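Local atomic coordinates of Lmo0325 protein (Listeria monocytogenes EGD-e, PDB entry 4RYK), a protein that probably binds DNA as a transcriptional regulator of the Rgg type, through an N-terminal helix-turn-helix domain joined to a helical repeat domain. Residues C204-I215 with Y245-I256. Residues are numbered along the deposited sequence; the frame is centred on the assembly and turned at random.
Sequences CHLFANLTDELI and YRIVANYYQGAI
Tyr252 reaches across from its helix as a knob into a hole formed by Ala208, Thr211, Asp212 and Ile215. A tyrosine suits this place because its ring packs against Thr211 CG2, 3.9 Å from Tyr252 CB, and Ile215 CD1, with the backbone of Asp212 over one face, while its hydroxyl reaches a polar partner: Tyr252 OH donates to Asp212 OD2 at 2.7 Å. The oxygen is met on its anti side, with the carboxylate turned 88° from the ring. Asp212 CG, anti to the backbone N (chi1 -178°), carries the carboxylate out to the hydroxyl. Helix 197-216 and helix 243-259 belong to the Rgg C-terminal domain, a TPR-clan family, and run nearly parallel at 15° with helix 220-235 between them in sequence. Ile215 closes one end of the hole, its tip CD1 lying 3.6 Å from Tyr252 CD1 and 3.8 Å from Ile256 CG1; Phe296 of helix 283-300 packs on it too. At the N-terminal end of the contact Tyr245 turns one face of its ring to Cys204 CB, 3.6 Å from the ring centroid in a CH-pi contact; the small Cys204 suits a place where the two CA atoms are 6.5 Å apart. A water links Tyr245 OH to His205 ND1, and Phe240 of the second subunit packs against Tyr245.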
loop_
_atom_site.group_PDB
_atom_site.type_symbol
_atom_site.label_atom_id
_atom_site.label_comp_id
_atom_site.label_asym_id
_atom_site.label_seq_id
_atom_site.Cartn_x
_atom_site.Cartn_y
_atom_site.Cartn_z
ATOM N N CYS A 204 11.692 -0.259 -4.424
ATOM C CA CYS A 204 12.454 -1.298 -3.748
ATOM C C CYS A 204 12.752 -2.465 -4.645
ATOM O O CYS A 204 13.887 -2.911 -4.743
ATOM C CB CYS A 204 11.746 -1.825 -2.512
ATOM S SG CYS A 204 11.755 -0.677 -1.099
ATOM N N HIS A 205 11.721 -2.941 -5.309
ATOM C CA HIS A 205 11.842 -4.013 -6.251
ATOM C C HIS A 205 12.849 -3.691 -7.373
ATOM O O HIS A 205 13.667 -4.517 -7.749
ATOM C CB HIS A 205 10.472 -4.250 -6.842
ATOM C CG HIS A 205 10.459 -5.286 -7.897
ATOM N ND1 HIS A 205 10.506 -6.629 -7.615
ATOM C CD2 HIS A 205 10.437 -5.184 -9.247
ATOM C CE1 HIS A 205 10.495 -7.318 -8.743
ATOM N NE2 HIS A 205 10.457 -6.462 -9.751
ATOM N N LEU A 206 12.750 -2.505 -7.940
ATOM C CA LEU A 206 13.654 -2.139 -9.017
ATOM C C LEU A 206 15.084 -2.064 -8.471
ATOM O O LEU A 206 16.013 -2.570 -9.091
ATOM C CB LEU A 206 13.268 -0.782 -9.561
ATOM C CG LEU A 206 14.292 -0.172 -10.540
ATOM C CD1 LEU A 206 14.522 -1.135 -11.697
ATOM C CD2 LEU A 206 13.832 1.159 -11.069
ATOM N N PHE A 207 15.286 -1.430 -7.322
ATOM C CA PHE A 207 16.629 -1.269 -6.783
ATOM C C PHE A 207 17.234 -2.623 -6.423
ATOM O O PHE A 207 18.451 -2.820 -6.562
ATOM C CB PHE A 207 16.657 -0.403 -5.533
ATOM C CG PHE A 207 16.402 1.071 -5.762
ATOM C CD1 PHE A 207 16.986 1.751 -6.802
ATOM C CD2 PHE A 207 15.605 1.772 -4.889
ATOM C CE1 PHE A 207 16.775 3.098 -6.973
ATOM C CE2 PHE A 207 15.384 3.111 -5.052
ATOM C CZ PHE A 207 15.974 3.780 -6.119
ATOM N N ALA A 208 16.404 -3.535 -5.912
ATOM C CA ALA A 208 16.853 -4.919 -5.652
ATOM C C ALA A 208 17.343 -5.588 -6.921
ATOM O O ALA A 208 18.425 -6.167 -6.931
ATOM C CB ALA A 208 15.730 -5.738 -5.094
ATOM N N ASN A 209 16.551 -5.478 -7.988
ATOM C CA ASN A 209 16.933 -6.050 -9.293
ATOM C C ASN A 209 18.221 -5.517 -9.851
ATOM O O ASN A 209 19.043 -6.280 -10.368
ATOM C CB ASN A 209 15.840 -5.881 -10.341
ATOM C CG ASN A 209 14.671 -6.822 -10.116
ATOM O OD1 ASN A 209 14.719 -7.732 -9.305
ATOM N ND2 ASN A 209 13.616 -6.606 -10.853
ATOM N N LEU A 210 18.401 -4.211 -9.758
ATOM C CA LEU A 210 19.642 -3.608 -10.241
ATOM C C LEU A 210 20.848 -4.027 -9.413
ATOM O O LEU A 210 21.922 -4.310 -9.965
ATOM C CB LEU A 210 19.561 -2.106 -10.173
ATOM C CG LEU A 210 18.547 -1.475 -11.111
ATOM C CD1 LEU A 210 18.569 0.041 -10.910
ATOM C CD2 LEU A 210 18.819 -1.844 -12.572
ATOM N N THR A 211 20.673 -4.063 -8.089
ATOM C CA THR A 211 21.769 -4.411 -7.212
ATOM C C THR A 211 22.221 -5.822 -7.570
ATOM O O THR A 211 23.414 -6.106 -7.669
ATOM C CB THR A 211 21.365 -4.325 -5.743
ATOM O OG1 THR A 211 20.911 -3.004 -5.424
ATOM C CG2 THR A 211 22.493 -4.648 -4.851
ATOM N N ASP A 212 21.253 -6.708 -7.730
ATOM C CA ASP A 212 21.511 -8.101 -8.066
ATOM C C ASP A 212 22.298 -8.170 -9.370
ATOM O O ASP A 212 23.317 -8.868 -9.470
ATOM C CB ASP A 212 20.188 -8.862 -8.209
ATOM C CG ASP A 212 20.389 -10.350 -8.505
ATOM O OD1 ASP A 212 20.691 -10.690 -9.659
ATOM O OD2 ASP A 212 20.236 -11.188 -7.597
ATOM N N GLU A 213 21.845 -7.422 -10.363
ATOM C CA GLU A 213 22.504 -7.483 -11.689
ATOM C C GLU A 213 23.899 -6.881 -11.661
ATOM O O GLU A 213 24.806 -7.351 -12.354
ATOM C CB GLU A 213 21.644 -6.818 -12.766
ATOM C CG GLU A 213 21.988 -7.285 -14.178
ATOM C CD GLU A 213 21.699 -8.767 -14.350
ATOM O OE1 GLU A 213 20.505 -9.152 -14.294
ATOM O OE2 GLU A 213 22.666 -9.543 -14.480
ATOM N N LEU A 214 24.088 -5.849 -10.847
ATOM C CA LEU A 214 25.389 -5.218 -10.752
ATOM C C LEU A 214 26.364 -6.114 -10.041
ATOM O O LEU A 214 27.557 -6.177 -10.412
ATOM C CB LEU A 214 25.324 -3.892 -10.032
ATOM C CG LEU A 214 24.617 -2.870 -10.888
ATOM C CD1 LEU A 214 24.186 -1.706 -10.012
ATOM C CD2 LEU A 214 25.476 -2.448 -12.084
ATOM N N ILE A 215 25.882 -6.808 -9.025
ATOM C CA ILE A 215 26.772 -7.725 -8.314
ATOM C C ILE A 215 27.279 -8.778 -9.299
ATOM O O ILE A 215 28.482 -8.901 -9.503
ATOM C CB ILE A 215 26.107 -8.361 -7.087
ATOM C CG1 ILE A 215 25.927 -7.311 -5.980
ATOM C CG2 ILE A 215 26.944 -9.515 -6.549
ATOM C CD1 ILE A 215 25.025 -7.770 -4.859
ATOM N N TYR A 245 11.550 -5.910 1.981
ATOM C CA TYR A 245 12.690 -5.411 1.261
ATOM C C TYR A 245 13.873 -5.063 2.141
ATOM O O TYR A 245 14.988 -4.951 1.656
ATOM C CB TYR A 245 12.292 -4.230 0.365
ATOM C CG TYR A 245 11.498 -4.711 -0.806
ATOM C CD1 TYR A 245 12.104 -5.390 -1.827
ATOM C CD2 TYR A 245 10.133 -4.532 -0.855
ATOM C CE1 TYR A 245 11.384 -5.892 -2.913
ATOM C CE2 TYR A 245 9.397 -5.016 -1.914
ATOM C CZ TYR A 245 10.036 -5.681 -2.958
ATOM O OH TYR A 245 9.301 -6.126 -4.029
ATOM N N ARG A 246 13.664 -4.912 3.443
ATOM C CA ARG A 246 14.786 -4.775 4.363
ATOM C C ARG A 246 15.522 -6.113 4.444
ATOM O O ARG A 246 16.725 -6.160 4.656
ATOM C CB ARG A 246 14.312 -4.321 5.739
ATOM C CG ARG A 246 13.620 -2.976 5.674
ATOM C CD ARG A 246 13.408 -2.447 7.067
ATOM N NE ARG A 246 12.602 -1.233 7.102
ATOM C CZ ARG A 246 12.451 -0.479 8.179
ATOM N NH1 ARG A 246 13.050 -0.823 9.291
ATOM N NH2 ARG A 246 11.692 0.608 8.153
ATOM N N ILE A 247 14.802 -7.219 4.247
ATOM C CA ILE A 247 15.439 -8.524 4.290
ATOM C C ILE A 247 16.301 -8.643 3.029
ATOM O O ILE A 247 17.474 -9.059 3.074
ATOM C CB ILE A 247 14.427 -9.688 4.335
ATOM C CG1 ILE A 247 13.483 -9.591 5.535
ATOM C CG2 ILE A 247 15.165 -11.023 4.429
ATOM C CD1 ILE A 247 12.284 -10.529 5.382
ATOM N N VAL A 248 15.702 -8.250 1.921
ATOM C CA VAL A 248 16.399 -8.250 0.623
ATOM C C VAL A 248 17.676 -7.441 0.706
ATOM O O VAL A 248 18.756 -7.927 0.292
ATOM C CB VAL A 248 15.519 -7.721 -0.498
ATOM C CG1 VAL A 248 16.302 -7.719 -1.806
ATOM C CG2 VAL A 248 14.257 -8.562 -0.661
ATOM N N ALA A 249 17.568 -6.228 1.257
ATOM C CA ALA A 249 18.757 -5.365 1.472
ATOM C C ALA A 249 19.819 -6.031 2.355
ATOM O O ALA A 249 21.017 -5.943 2.071
ATOM C CB ALA A 249 18.351 -4.035 2.074
ATOM N N ASN A 250 19.385 -6.727 3.407
ATOM C CA ASN A 250 20.331 -7.455 4.242
ATOM C C ASN A 250 21.038 -8.553 3.459
ATOM O O ASN A 250 22.253 -8.731 3.630
ATOM C CB ASN A 250 19.690 -8.077 5.490
ATOM C CG ASN A 250 19.394 -7.055 6.597
ATOM O OD1 ASN A 250 19.889 -5.929 6.590
ATOM N ND2 ASN A 250 18.595 -7.474 7.572
ATOM N N TYR A 251 20.286 -9.295 2.627
ATOM C CA TYR A 251 20.880 -10.290 1.763
ATOM C C TYR A 251 21.987 -9.685 0.857
ATOM O O TYR A 251 23.121 -10.157 0.824
ATOM C CB TYR A 251 19.832 -10.996 0.890
ATOM C CG TYR A 251 20.534 -11.963 -0.026
ATOM C CD1 TYR A 251 20.994 -11.558 -1.266
ATOM C CD2 TYR A 251 20.795 -13.268 0.387
ATOM C CE1 TYR A 251 21.709 -12.428 -2.092
ATOM C CE2 TYR A 251 21.494 -14.145 -0.405
ATOM C CZ TYR A 251 21.965 -13.730 -1.648
ATOM O OH TYR A 251 22.663 -14.634 -2.418
ATOM N N TYR A 252 21.651 -8.651 0.107
ATOM C CA TYR A 252 22.642 -8.053 -0.801
ATOM C C TYR A 252 23.851 -7.387 -0.106
ATOM O O TYR A 252 24.956 -7.403 -0.649
ATOM C CB TYR A 252 21.963 -7.113 -1.822
ATOM C CG TYR A 252 21.141 -7.879 -2.838
ATOM C CD1 TYR A 252 21.744 -8.786 -3.708
ATOM C CD2 TYR A 252 19.780 -7.696 -2.946
ATOM C CE1 TYR A 252 21.005 -9.494 -4.642
ATOM C CE2 TYR A 252 19.017 -8.411 -3.874
ATOM C CZ TYR A 252 19.625 -9.319 -4.694
ATOM O OH TYR A 252 18.888 -10.025 -5.610
ATOM N N GLN A 253 23.669 -6.861 1.099
ATOM C CA GLN A 253 24.770 -6.268 1.868
ATOM C C GLN A 253 25.731 -7.412 2.216
ATOM O O GLN A 253 26.972 -7.270 2.153
ATOM C CB GLN A 253 24.254 -5.561 3.122
ATOM C CG GLN A 253 25.328 -4.940 4.010
ATOM C CD GLN A 253 26.203 -3.934 3.261
ATOM O OE1 GLN A 253 25.899 -2.759 3.264
ATOM N NE2 GLN A 253 27.250 -4.404 2.565
ATOM N N GLY A 254 25.145 -8.577 2.494
ATOM C CA GLY A 254 25.925 -9.771 2.761
ATOM C C GLY A 254 26.792 -10.146 1.578
ATOM O O GLY A 254 27.981 -10.364 1.716
ATOM N N ALA A 255 26.183 -10.189 0.405
ATOM C CA ALA A 255 26.890 -10.574 -0.808
ATOM C C ALA A 255 28.029 -9.593 -1.111
ATOM O O ALA A 255 29.132 -9.997 -1.454
ATOM C CB ALA A 255 25.906 -10.605 -1.974
ATOM N N ILE A 256 27.745 -8.299 -0.991
ATOM C CA ILE A 256 28.746 -7.284 -1.222
ATOM C C ILE A 256 29.896 -7.355 -0.225
ATOM O O ILE A 256 31.067 -7.190 -0.599
ATOM C CB ILE A 256 28.125 -5.899 -1.248
ATOM C CG1 ILE A 256 27.194 -5.797 -2.478
ATOM C CG2 ILE A 256 29.222 -4.841 -1.298
ATOM C CD1 ILE A 256 26.486 -4.471 -2.626
HETATM O O HOH W 1 10.248 -8.110 -5.334
#